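Local atomic coordinates of DNA polymerase III, beta subunit (Eubacterium rectale, PDB entry 3T0P), a protein that probably forms, as a head-to-tail homodimer, a ring around DNA that tethers DNA polymerases and other proteins and makes synthesis processive. Residues C6-A9 with N10-G14. Residues are numbered along the deposited sequence; the frame is centred on the assembly and turned at random.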
# COMPACT_ATOMS: atom_id res chain seq x y z
N CYS B 6 12.85 -29.69 0.41
CA CYS B 6 12.18 -28.93 -0.65
C CYS B 6 13.00 -27.74 -1.01
O CYS B 6 13.54 -27.11 -0.11
CB CYS B 6 10.80 -28.46 -0.20
SG CYS B 6 9.63 -29.79 0.11
N SER B 7 12.93 -27.29 -2.28
CA SER B 7 13.55 -26.02 -2.65
C SER B 7 12.72 -24.94 -2.01
O SER B 7 11.51 -25.10 -1.94
CB SER B 7 13.64 -25.84 -4.17
OG SER B 7 12.56 -25.08 -4.69
N LYS B 8 13.35 -23.88 -1.48
CA LYS B 8 12.66 -22.79 -0.81
C LYS B 8 11.62 -22.13 -1.74
O LYS B 8 10.53 -21.79 -1.28
CB LYS B 8 13.68 -21.74 -0.30
CG LYS B 8 13.08 -20.50 0.39
CD LYS B 8 12.88 -19.34 -0.61
CE LYS B 8 12.36 -18.06 -0.02
NZ LYS B 8 13.44 -17.24 0.59
N ALA B 9 11.96 -21.94 -3.04
CA ALA B 9 11.08 -21.26 -4.00
C ALA B 9 9.80 -22.06 -4.22
O ALA B 9 8.73 -21.48 -4.27
CB ALA B 9 11.80 -21.03 -5.32
N ASN B 10 9.91 -23.39 -4.25
CA ASN B 10 8.74 -24.23 -4.45
C ASN B 10 7.87 -24.22 -3.22
O ASN B 10 6.66 -24.16 -3.33
CB ASN B 10 9.20 -25.66 -4.80
CG ASN B 10 9.69 -25.79 -6.21
OD1 ASN B 10 9.32 -25.01 -7.08
ND2 ASN B 10 10.43 -26.84 -6.50
N LEU B 11 8.50 -24.22 -2.04
CA LEU B 11 7.80 -24.22 -0.77
C LEU B 11 7.13 -22.88 -0.58
O LEU B 11 5.98 -22.85 -0.16
CB LEU B 11 8.80 -24.55 0.35
CG LEU B 11 8.29 -24.92 1.74
CD1 LEU B 11 7.28 -26.09 1.70
CD2 LEU B 11 9.48 -25.29 2.62
N LEU B 12 7.80 -21.77 -0.99
CA LEU B 12 7.25 -20.43 -0.87
C LEU B 12 6.05 -20.25 -1.79
O LEU B 12 5.02 -19.73 -1.35
CB LEU B 12 8.31 -19.34 -1.13
CG LEU B 12 7.82 -17.90 -1.08
CD1 LEU B 12 7.18 -17.58 0.28
CD2 LEU B 12 8.94 -16.91 -1.41
N LYS B 13 6.16 -20.65 -3.05
CA LYS B 13 5.04 -20.54 -3.97
C LYS B 13 3.83 -21.31 -3.39
O LYS B 13 2.74 -20.78 -3.38
CB LYS B 13 5.41 -21.07 -5.38
CG LYS B 13 4.30 -20.92 -6.40
CD LYS B 13 4.74 -21.35 -7.79
CE LYS B 13 3.73 -20.91 -8.83
NZ LYS B 13 4.16 -21.31 -10.20
N GLY B 14 4.07 -22.49 -2.84
CA GLY B 14 3.01 -23.32 -2.26
C GLY B 14 2.31 -22.73 -1.06
O GLY B 14 1.08 -22.76 -0.99
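S7 is the N-cap where strand 3-7 gives way directly to helix 8-18, and its side chain caps the first turn by reaching N10. S7 OG accepts from N10 N at 3.2 Å, with an N-H...O angle of 156°. The N10 carboxamide folds back beside the cap, chi1 of -76° setting CG beside the backbone N, and ND2 lies 3.3 Å from S7 OG at too poor an angle for a hydrogen bond. The S7 carbonyl starts the helical ladder, its O taking L11 N at 3.1 Å and, weakly, N10 N, so the N10 amide is shared between both oxygens of S7. The next rungs are L12 N to K8 O at 2.7 Å and K13 N to A9 O at 3.0 Å. The K8 chain runs alongside L12, with K8 CE 3.9 Å from L12 CD2. Bent at chi2 (-93°) and chi4, it brings NZ to L82 O and into a salt bridge with D84, while L12 rests on V79 and R80. On the buried side C6 CB comes within 4.4 Å of L11 CB, a loose apolar contact, and L11 packs between helix 72-81 and strand 86-91. A serine N-cap thus opens the helix at a strand-to-helix junction in the N-terminal domain of this DNA-encircling polymerase III beta subunit.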